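Local structure of acyl-coenzyme A oxidase acox-1.1 (Caenorhabditis elegans, 5K3H) at residues S392-Q397 / L541-A546; T477-R482 / Y491-Q496; L442-Y447 / R536-L541. The protein catalyses, with FAD and O2, the first step of peroxisomal beta-oxidation, the desaturation of fatty acid-derived side chains of acyl-CoA esters. One frame throughout, in Å; residues are numbered along the deposited sequence.

Interaction 1 (S392-Q397 / L541-A546); sequences SVVTHQ and LFIVEA
The terminal methyl of I543 meets two valines of the helix opposite, V393 and V394, and these two touches make up the direct contact. I543 CD1 lies 4.4 Å from V393 CG1, and the same I543 CD1 is 4.4 Å from V394 CG2, so one methyl rests against two consecutive side chains. Seen from CD1, the two valine methyls lie about 74° apart. The helices are not close here: the CA atoms of V394 and I543 are 9.4 Å apart, and the isoleucine spans the gap by its length. Its CG1 stands anti to its own carbonyl carbon (chi1 -67°), and the chain then runs on extended, which carries CD1 out to the valines while CG2 stays nearer its own helix.

The second shell fills in around this sparse first one. V393 also packs on R536, T539 and R540, one or two turns earlier on helix 520-553, while I543 touches A353 of helix 338-367. Q397, one turn beyond V393, lies alongside R540 and reaches R350, F354 and E574. Helical backbone bonds, such as Q397 N to V393 O at 2.8 Å, fix the spacing from which the valines project. Helix 382-408 is thus packed against helix 520-553 within the all-helical C-terminal half of the oxidase. S392 and H396, which flank the valines in sequence, belong to the ATP site shared across the dimer, and so does R536.

All three touching side chains are buried, and no hydrogen bond joins the two segments. With only dispersion and exclusion of water at work, the contact has no directional bond of its own; its specificity probably rests on the shape and length of the isoleucine and on the backbones that present the valines.

Interaction 2 (T477-R482 / Y491-Q496); sequences TSLIDR and YIKTFQ
T494 OG1 is gripped twice: S478 OG donates to it at 2.6 Å, and the same T494 OG1 bonds the carbonyl O of E490, one helical turn back. At chi1 178° the S478 hydroxyl is swung away from its own amide nitrogen to meet the helix, and I480 N makes a weak bond of 3.4 Å back to S478 OG. The two buried hydroxyls thus link the loop to the helix backbone in a short chain of hydrogen bonds.

Two residues on, I480 CD1 sits over one face of the Y491 ring, 3.7 Å from its centroid and 16° off the ring normal, a CH-pi contact. The other branch, I480 CG2, lies 3.9 Å from Y491 OH. This is a loop folded back on the opening turns of the helix it leads into, 489-515; helices 557-577 and 590-616 close in through L575 and Y595, and Q592 NE2 bonds the carbonyls of S478 and I480.

The Y491 hydroxyl hydrogen-bonds N572 OD1. A leucine in place of Y491 would probably leave that amide oxygen without its mate and I480 without a flat face to rest on. At the partly exposed edge of the contact, K493 NZ forms salt bridges with E475 and E490, and L479 CD1 passes 3.9 Å from K493 NZ.

Interaction 3 (L442-Y447 / R536-L541); sequences LQLARY and RLHTRL
L444 supplies the whole apolar side of this contact, its two methyls dividing the work. L444 CD1 approaches H538 CD2 obliquely at 3.9 Å, and L444 CD2 sits 3.3 Å from T539 OG1, a close methyl-to-hydroxyl contact with no hydrogen bond in it. With CG anti to the backbone N (chi1 172°), the side chain is carried toward helix 520-553, and the fork of its methyls falls on two neighbouring residues there. S535, one turn before T539, also touches L444.

The contact joins helix 437-456, in the C-alpha1 region, to helix 520-553 of the C-terminal region, two elements of the helical portion of the acyl-CoA oxidase fold.

Hydrogen bonds lie around the leucine instead of across the segments. T539 OG1, though pressed by a methyl, bonds the carbonyl O of S535 in its own helix. H538 ND1 bonds Y469 OH, which ties down the imidazole while CD2, on the other side of CG, meets the leucine.

Charged groups are directed elsewhere. R540 forms salt bridges with E574 and D577, and the side chain of R536, an ATP-binding residue, sets out away from helix 437-456.

Interactions 1 and 3 both draw on helix 520-553, about 10 Å apart between centres; their segments there overlap at L541, a bystander in both, and V393 of the first packs on T539 of the third. Both are buried helix-to-helix contacts without a bond across them, near the ATP site: the first is methyl-on-methyl packing, the third a leucine on a histidine and a threonine. Interaction 2 lies farther out, about 31 Å from the centre of the chain against 12 Å and 18 Å, yet is largely buried, with L479 and K493 partly exposed. It pairs a loop with a helix through hydroxyls and an aromatic face. Helix 489-515 connects it inward, with F495 and Q496 resting on L541.

Interaction 1 (S392-Q397 / L541-A546)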
loop_
_atom_site.group_PDB
_atom_site.type_symbol
_atom_site.label_atom_id
_atom_site.label_comp_id
_atom_site.label_asym_id
_atom_site.label_seq_id
_atom_site.Cartn_x
_atom_site.Cartn_y
_atom_site.Cartn_z
ATOM N N SER B 392 2.444 -9.607 -13.623
ATOM C CA SER B 392 2.954 -8.314 -13.177
ATOM C C SER B 392 1.847 -7.262 -13.135
ATOM O O SER B 392 1.691 -6.548 -12.136
ATOM C CB SER B 392 4.100 -7.867 -14.080
ATOM O OG SER B 392 4.540 -6.570 -13.728
ATOM N N VAL B 393 1.074 -7.138 -14.220
ATOM C CA VAL B 393 0.084 -6.065 -14.318
ATOM C C VAL B 393 -1.106 -6.344 -13.400
ATOM O O VAL B 393 -1.635 -5.434 -12.747
ATOM C CB VAL B 393 -0.360 -5.871 -15.784
ATOM C CG1 VAL B 393 -1.582 -4.927 -15.879
ATOM C CG2 VAL B 393 0.786 -5.379 -16.620
ATOM N N VAL B 394 -1.584 -7.586 -13.373
ATOM C CA VAL B 394 -2.733 -7.891 -12.530
ATOM C C VAL B 394 -2.388 -7.677 -11.055
ATOM O O VAL B 394 -3.198 -7.155 -10.278
ATOM C CB VAL B 394 -3.220 -9.327 -12.797
ATOM C CG1 VAL B 394 -4.238 -9.754 -11.746
ATOM C CG2 VAL B 394 -3.771 -9.475 -14.235
ATOM N N THR B 395 -1.186 -8.070 -10.639
ATOM C CA THR B 395 -0.820 -7.891 -9.238
ATOM C C THR B 395 -0.707 -6.422 -8.870
ATOM O O THR B 395 -1.130 -6.012 -7.784
ATOM C CB THR B 395 0.480 -8.624 -8.946
ATOM O OG1 THR B 395 0.276 -10.023 -9.206
ATOM C CG2 THR B 395 0.915 -8.398 -7.487
ATOM N N HIS B 396 -0.123 -5.621 -9.756
ATOM C CA HIS B 396 0.011 -4.190 -9.499
ATOM C C HIS B 396 -1.342 -3.508 -9.503
ATOM O O HIS B 396 -1.657 -2.756 -8.581
ATOM C CB HIS B 396 0.934 -3.551 -10.535
ATOM C CG HIS B 396 0.926 -2.052 -10.504
ATOM N ND1 HIS B 396 1.674 -1.322 -9.605
ATOM C CD2 HIS B 396 0.249 -1.149 -11.255
ATOM C CE1 HIS B 396 1.453 -0.034 -9.797
ATOM N NE2 HIS B 396 0.590 0.096 -10.790
ATOM N N GLN B 397 -2.172 -3.785 -10.517
ATOM C CA GLN B 397 -3.498 -3.175 -10.599
ATOM C C GLN B 397 -4.437 -3.669 -9.510
ATOM O O GLN B 397 -5.317 -2.911 -9.066
ATOM C CB GLN B 397 -4.121 -3.443 -11.960
ATOM C CG GLN B 397 -3.444 -2.672 -13.045
ATOM C CD GLN B 397 -4.211 -2.682 -14.320
ATOM O OE1 GLN B 397 -5.255 -3.315 -14.433
ATOM N NE2 GLN B 397 -3.660 -2.035 -15.327
ATOM N N LEU B 541 -4.089 -4.448 -23.158
ATOM C CA LEU B 541 -4.904 -4.674 -24.351
ATOM C C LEU B 541 -5.530 -6.068 -24.343
ATOM O O LEU B 541 -6.715 -6.226 -24.669
ATOM C CB LEU B 541 -4.062 -4.464 -25.608
ATOM C CG LEU B 541 -4.590 -5.104 -26.895
ATOM C CD1 LEU B 541 -5.898 -4.432 -27.346
ATOM C CD2 LEU B 541 -3.518 -5.021 -27.975
ATOM N N PHE B 542 -4.748 -7.092 -23.972
ATOM C CA PHE B 542 -5.280 -8.452 -23.871
ATOM C C PHE B 542 -6.444 -8.522 -22.896
ATOM O O PHE B 542 -7.457 -9.168 -23.170
ATOM C CB PHE B 542 -4.207 -9.439 -23.422
ATOM C CG PHE B 542 -4.742 -10.838 -23.250
ATOM C CD1 PHE B 542 -4.901 -11.670 -24.348
ATOM C CD2 PHE B 542 -5.145 -11.299 -22.002
ATOM C CE1 PHE B 542 -5.403 -12.945 -24.197
ATOM C CE2 PHE B 542 -5.656 -12.581 -21.844
ATOM C CZ PHE B 542 -5.783 -13.406 -22.939
ATOM N N ILE B 543 -6.299 -7.888 -21.732
ATOM C CA ILE B 543 -7.340 -7.958 -20.711
ATOM C C ILE B 543 -8.650 -7.362 -21.228
ATOM O O ILE B 543 -9.723 -7.952 -21.062
ATOM C CB ILE B 543 -6.848 -7.255 -19.428
ATOM C CG1 ILE B 543 -5.678 -8.031 -18.807
ATOM C CG2 ILE B 543 -7.987 -7.102 -18.419
ATOM C CD1 ILE B 543 -4.850 -7.234 -17.824
ATOM N N VAL B 544 -8.580 -6.205 -21.896
ATOM C CA VAL B 544 -9.770 -5.601 -22.499
ATOM C C VAL B 544 -10.408 -6.545 -23.518
ATOM O O VAL B 544 -11.636 -6.681 -23.573
ATOM C CB VAL B 544 -9.424 -4.245 -23.143
ATOM C CG1 VAL B 544 -10.627 -3.726 -23.923
ATOM C CG2 VAL B 544 -8.935 -3.251 -22.103
ATOM N N GLU B 545 -9.596 -7.159 -24.386
ATOM C CA GLU B 545 -10.169 -8.019 -25.427
ATOM C C GLU B 545 -10.832 -9.261 -24.832
ATOM O O GLU B 545 -11.866 -9.720 -25.339
ATOM C CB GLU B 545 -9.098 -8.433 -26.442
ATOM C CG GLU B 545 -8.571 -7.299 -27.304
ATOM C CD GLU B 545 -7.803 -7.787 -28.527
ATOM O OE1 GLU B 545 -8.421 -8.357 -29.453
ATOM O OE2 GLU B 545 -6.575 -7.593 -28.578
ATOM N N ALA B 546 -10.243 -9.846 -23.778
ATOM C CA ALA B 546 -10.882 -11.000 -23.151
ATOM C C ALA B 546 -12.195 -10.608 -22.478
ATOM O O ALA B 546 -13.194 -11.330 -22.575
ATOM C CB ALA B 546 -9.930 -11.637 -22.143
#

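Interaction 2 (T477-R482 / Y491-Q496)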
loop_
_atom_site.group_PDB
_atom_site.type_symbol
_atom_site.label_atom_id
_atom_site.label_comp_id
_atom_site.label_asym_id
_atom_site.label_seq_id
_atom_site.Cartn_x
_atom_site.Cartn_y
_atom_site.Cartn_z
ATOM N N THR B 477 -6.860 8.105 -37.557
ATOM C CA THR B 477 -7.193 8.537 -36.205
ATOM C C THR B 477 -8.043 7.472 -35.534
ATOM O O THR B 477 -8.521 6.526 -36.169
ATOM C CB THR B 477 -8.005 9.836 -36.193
ATOM O OG1 THR B 477 -9.234 9.620 -36.915
ATOM C CG2 THR B 477 -7.223 10.985 -36.826
ATOM N N SER B 478 -8.332 7.704 -34.266
ATOM C CA SER B 478 -9.280 6.856 -33.569
ATOM C C SER B 478 -10.676 7.227 -34.041
ATOM O O SER B 478 -10.944 8.386 -34.373
ATOM C CB SER B 478 -9.162 7.036 -32.051
ATOM O OG SER B 478 -10.130 6.247 -31.366
ATOM N N LEU B 479 -11.563 6.237 -34.109
ATOM C CA LEU B 479 -12.923 6.496 -34.565
ATOM C C LEU B 479 -13.902 6.507 -33.398
ATOM O O LEU B 479 -15.107 6.318 -33.584
ATOM C CB LEU B 479 -13.333 5.477 -35.643
ATOM C CG LEU B 479 -12.557 5.482 -36.981
ATOM C CD1 LEU B 479 -12.995 4.389 -37.942
ATOM C CD2 LEU B 479 -12.697 6.828 -37.678
ATOM N N ILE B 480 -13.400 6.761 -32.193
ATOM C CA ILE B 480 -14.266 6.896 -31.036
ATOM C C ILE B 480 -15.039 8.203 -31.171
ATOM O O ILE B 480 -14.447 9.278 -31.352
ATOM C CB ILE B 480 -13.429 6.853 -29.746
ATOM C CG1 ILE B 480 -12.904 5.436 -29.490
ATOM C CG2 ILE B 480 -14.216 7.372 -28.553
ATOM C CD1 ILE B 480 -11.928 5.376 -28.319
ATOM N N ASP B 481 -16.366 8.116 -31.095
ATOM C CA ASP B 481 -17.265 9.263 -31.204
ATOM C C ASP B 481 -17.247 9.859 -32.610
ATOM O O ASP B 481 -17.482 11.061 -32.790
ATOM C CB ASP B 481 -16.943 10.356 -30.167
ATOM C CG ASP B 481 -18.052 11.425 -30.069
ATOM O OD1 ASP B 481 -19.233 11.045 -30.242
ATOM O OD2 ASP B 481 -17.754 12.634 -29.851
ATOM N N ARG B 482 -16.908 9.049 -33.611
ATOM C CA ARG B 482 -16.889 9.485 -34.995
ATOM C C ARG B 482 -17.657 8.543 -35.882
ATOM O O ARG B 482 -17.862 8.844 -37.059
ATOM C CB ARG B 482 -15.453 9.588 -35.518
ATOM C CG ARG B 482 -14.570 10.427 -34.663
ATOM C CD ARG B 482 -13.293 10.681 -35.374
ATOM N NE ARG B 482 -13.357 11.869 -36.224
ATOM C CZ ARG B 482 -12.364 12.257 -37.024
ATOM N NH1 ARG B 482 -11.242 11.548 -37.088
ATOM N NH2 ARG B 482 -12.494 13.350 -37.765
ATOM N N TYR B 491 -12.696 1.284 -29.326
ATOM C CA TYR B 491 -11.777 1.319 -28.182
ATOM C C TYR B 491 -10.697 0.248 -28.307
ATOM O O TYR B 491 -9.529 0.490 -27.990
ATOM C CB TYR B 491 -12.545 1.137 -26.866
ATOM C CG TYR B 491 -13.360 2.332 -26.448
ATOM C CD1 TYR B 491 -14.645 2.516 -26.935
ATOM C CD2 TYR B 491 -12.843 3.278 -25.571
ATOM C CE1 TYR B 491 -15.410 3.640 -26.571
ATOM C CE2 TYR B 491 -13.587 4.401 -25.190
ATOM C CZ TYR B 491 -14.881 4.581 -25.688
ATOM O OH TYR B 491 -15.635 5.683 -25.308
ATOM N N ILE B 492 -11.082 -0.962 -28.698
ATOM C CA ILE B 492 -10.100 -2.025 -28.879
ATOM C C ILE B 492 -9.076 -1.621 -29.938
ATOM O O ILE B 492 -7.861 -1.718 -29.721
ATOM C CB ILE B 492 -10.810 -3.350 -29.208
ATOM C CG1 ILE B 492 -11.608 -3.817 -27.975
ATOM C CG2 ILE B 492 -9.811 -4.415 -29.555
ATOM C CD1 ILE B 492 -12.388 -5.115 -28.153
ATOM N N LYS B 493 -9.545 -1.093 -31.075
ATOM C CA LYS B 493 -8.603 -0.657 -32.110
ATOM C C LYS B 493 -7.705 0.474 -31.632
ATOM O O LYS B 493 -6.567 0.591 -32.094
ATOM C CB LYS B 493 -9.334 -0.215 -33.381
ATOM C CG LYS B 493 -10.003 -1.346 -34.122
ATOM C CD LYS B 493 -10.316 -0.914 -35.537
ATOM C CE LYS B 493 -11.222 0.312 -35.556
ATOM N NZ LYS B 493 -11.056 1.148 -36.795
ATOM N N THR B 494 -8.201 1.322 -30.729
ATOM C CA THR B 494 -7.390 2.414 -30.192
ATOM C C THR B 494 -6.315 1.887 -29.237
ATOM O O THR B 494 -5.164 2.337 -29.292
ATOM C CB THR B 494 -8.312 3.434 -29.520
ATOM O OG1 THR B 494 -9.222 3.938 -30.503
ATOM C CG2 THR B 494 -7.550 4.602 -28.928
ATOM N N PHE B 495 -6.661 0.923 -28.369
ATOM C CA PHE B 495 -5.646 0.270 -27.532
ATOM C C PHE B 495 -4.627 -0.492 -28.381
ATOM O O PHE B 495 -3.433 -0.531 -28.057
ATOM C CB PHE B 495 -6.295 -0.700 -26.538
ATOM C CG PHE B 495 -7.052 -0.033 -25.426
ATOM C CD1 PHE B 495 -6.397 0.762 -24.511
ATOM C CD2 PHE B 495 -8.408 -0.231 -25.283
ATOM C CE1 PHE B 495 -7.061 1.354 -23.491
ATOM C CE2 PHE B 495 -9.107 0.376 -24.258
ATOM C CZ PHE B 495 -8.436 1.163 -23.356
ATOM N N GLN B 496 -5.085 -1.141 -29.449
ATOM C CA GLN B 496 -4.146 -1.832 -30.323
ATOM C C GLN B 496 -3.153 -0.847 -30.925
ATOM O O GLN B 496 -1.943 -1.104 -30.950
ATOM C CB GLN B 496 -4.913 -2.598 -31.406
ATOM C CG GLN B 496 -5.541 -3.871 -30.883
ATOM C CD GLN B 496 -6.401 -4.621 -31.911
ATOM O OE1 GLN B 496 -6.801 -4.061 -32.926
ATOM N NE2 GLN B 496 -6.722 -5.886 -31.613
HETATM O O HOH W 1 -9.019 3.504 -35.652
#

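Interaction 3 (L442-Y447 / R536-L541)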
loop_
_atom_site.group_PDB
_atom_site.type_symbol
_atom_site.label_atom_id
_atom_site.label_comp_id
_atom_site.label_asym_id
_atom_site.label_seq_id
_atom_site.Cartn_x
_atom_site.Cartn_y
_atom_site.Cartn_z
ATOM N N LEU B 442 10.125 -7.543 -18.483
ATOM C CA LEU B 442 11.186 -7.512 -19.485
ATOM C C LEU B 442 11.306 -8.854 -20.232
ATOM O O LEU B 442 11.797 -8.881 -21.368
ATOM C CB LEU B 442 12.490 -7.051 -18.804
ATOM C CG LEU B 442 12.621 -5.527 -18.521
ATOM C CD1 LEU B 442 13.832 -5.180 -17.681
ATOM C CD2 LEU B 442 12.716 -4.731 -19.805
ATOM N N GLN B 443 10.815 -9.952 -19.654
ATOM C CA GLN B 443 10.677 -11.186 -20.420
ATOM C C GLN B 443 9.636 -11.048 -21.539
ATOM O O GLN B 443 9.849 -11.531 -22.658
ATOM C CB GLN B 443 10.298 -12.315 -19.479
ATOM C CG GLN B 443 9.993 -13.625 -20.156
ATOM C CD GLN B 443 9.911 -14.724 -19.138
ATOM O OE1 GLN B 443 9.039 -15.600 -19.209
ATOM N NE2 GLN B 443 10.805 -14.669 -18.149
ATOM N N LEU B 444 8.490 -10.416 -21.256
ATOM C CA LEU B 444 7.556 -10.079 -22.328
ATOM C C LEU B 444 8.181 -9.090 -23.307
ATOM O O LEU B 444 7.951 -9.170 -24.520
ATOM C CB LEU B 444 6.252 -9.523 -21.737
ATOM C CG LEU B 444 5.168 -8.924 -22.652
ATOM C CD1 LEU B 444 4.759 -9.873 -23.768
ATOM C CD2 LEU B 444 3.950 -8.546 -21.813
ATOM N N ALA B 445 8.975 -8.151 -22.798
ATOM C CA ALA B 445 9.616 -7.171 -23.673
ATOM C C ALA B 445 10.482 -7.835 -24.734
ATOM O O ALA B 445 10.488 -7.401 -25.889
ATOM C CB ALA B 445 10.461 -6.200 -22.851
ATOM N N ARG B 446 11.246 -8.871 -24.356
ATOM C CA ARG B 446 12.081 -9.584 -25.326
ATOM C C ARG B 446 11.238 -10.160 -26.455
ATOM O O ARG B 446 11.610 -10.063 -27.634
ATOM C CB ARG B 446 12.897 -10.683 -24.630
ATOM C CG ARG B 446 13.971 -10.151 -23.668
ATOM C CD ARG B 446 15.146 -11.118 -23.500
ATOM N NE ARG B 446 16.284 -10.469 -22.831
ATOM C CZ ARG B 446 17.224 -9.734 -23.448
ATOM N NH1 ARG B 446 17.189 -9.550 -24.764
ATOM N NH2 ARG B 446 18.208 -9.177 -22.751
ATOM N N TYR B 447 10.086 -10.738 -26.105
ATOM C CA TYR B 447 9.180 -11.305 -27.092
ATOM C C TYR B 447 8.543 -10.231 -27.972
ATOM O O TYR B 447 8.322 -10.459 -29.164
ATOM C CB TYR B 447 8.123 -12.133 -26.376
ATOM C CG TYR B 447 7.041 -12.656 -27.275
ATOM C CD1 TYR B 447 7.303 -13.669 -28.172
ATOM C CD2 TYR B 447 5.740 -12.162 -27.188
ATOM C CE1 TYR B 447 6.311 -14.160 -28.995
ATOM C CE2 TYR B 447 4.741 -12.645 -27.990
ATOM C CZ TYR B 447 5.040 -13.649 -28.893
ATOM O OH TYR B 447 4.065 -14.150 -29.716
ATOM N N ARG B 536 3.346 -3.566 -20.685
ATOM C CA ARG B 536 2.116 -3.269 -19.947
ATOM C C ARG B 536 0.951 -2.932 -20.881
ATOM O O ARG B 536 -0.178 -3.385 -20.673
ATOM C CB ARG B 536 2.367 -2.112 -18.975
ATOM C CG ARG B 536 3.294 -2.457 -17.828
ATOM C CD ARG B 536 3.235 -1.409 -16.720
ATOM N NE ARG B 536 4.393 -1.488 -15.842
ATOM C CZ ARG B 536 5.461 -0.707 -15.942
ATOM N NH1 ARG B 536 5.487 0.238 -16.864
ATOM N NH2 ARG B 536 6.495 -0.860 -15.119
ATOM N N LEU B 537 1.184 -2.083 -21.883
ATOM C CA LEU B 537 0.097 -1.743 -22.797
ATOM C C LEU B 537 -0.405 -2.987 -23.523
ATOM O O LEU B 537 -1.609 -3.174 -23.703
ATOM C CB LEU B 537 0.564 -0.666 -23.779
ATOM C CG LEU B 537 0.856 0.718 -23.172
ATOM C CD1 LEU B 537 1.563 1.598 -24.164
ATOM C CD2 LEU B 537 -0.442 1.397 -22.703
ATOM N N HIS B 538 0.508 -3.860 -23.921
ATOM C CA HIS B 538 0.120 -5.095 -24.584
ATOM C C HIS B 538 -0.712 -5.971 -23.653
ATOM O O HIS B 538 -1.758 -6.511 -24.052
ATOM C CB HIS B 538 1.392 -5.800 -25.052
ATOM C CG HIS B 538 1.171 -7.187 -25.552
ATOM N ND1 HIS B 538 0.789 -7.454 -26.852
ATOM C CD2 HIS B 538 1.330 -8.389 -24.943
ATOM C CE1 HIS B 538 0.699 -8.763 -27.013
ATOM N NE2 HIS B 538 1.028 -9.352 -25.874
ATOM N N THR B 539 -0.283 -6.075 -22.387
ATOM C CA THR B 539 -0.990 -6.897 -21.416
ATOM C C THR B 539 -2.372 -6.321 -21.119
ATOM O O THR B 539 -3.362 -7.060 -21.099
ATOM C CB THR B 539 -0.148 -7.011 -20.136
ATOM O OG1 THR B 539 1.138 -7.561 -20.460
ATOM C CG2 THR B 539 -0.837 -7.904 -19.116
ATOM N N ARG B 540 -2.459 -4.996 -20.934
ATOM C CA ARG B 540 -3.751 -4.345 -20.730
ATOM C C ARG B 540 -4.656 -4.503 -21.951
ATOM O O ARG B 540 -5.879 -4.649 -21.810
ATOM C CB ARG B 540 -3.552 -2.868 -20.366
ATOM C CG ARG B 540 -2.811 -2.700 -19.035
ATOM C CD ARG B 540 -2.408 -1.272 -18.717
ATOM N NE ARG B 540 -3.532 -0.452 -18.285
ATOM C CZ ARG B 540 -3.410 0.774 -17.785
ATOM N NH1 ARG B 540 -2.218 1.322 -17.653
ATOM N NH2 ARG B 540 -4.473 1.458 -17.412
ATOM N N LEU B 541 -4.089 -4.448 -23.158
ATOM C CA LEU B 541 -4.904 -4.674 -24.351
ATOM C C LEU B 541 -5.530 -6.068 -24.343
ATOM O O LEU B 541 -6.715 -6.226 -24.669
ATOM C CB LEU B 541 -4.062 -4.464 -25.608
ATOM C CG LEU B 541 -4.590 -5.104 -26.895
ATOM C CD1 LEU B 541 -5.898 -4.432 -27.346
ATOM C CD2 LEU B 541 -3.518 -5.021 -27.975
#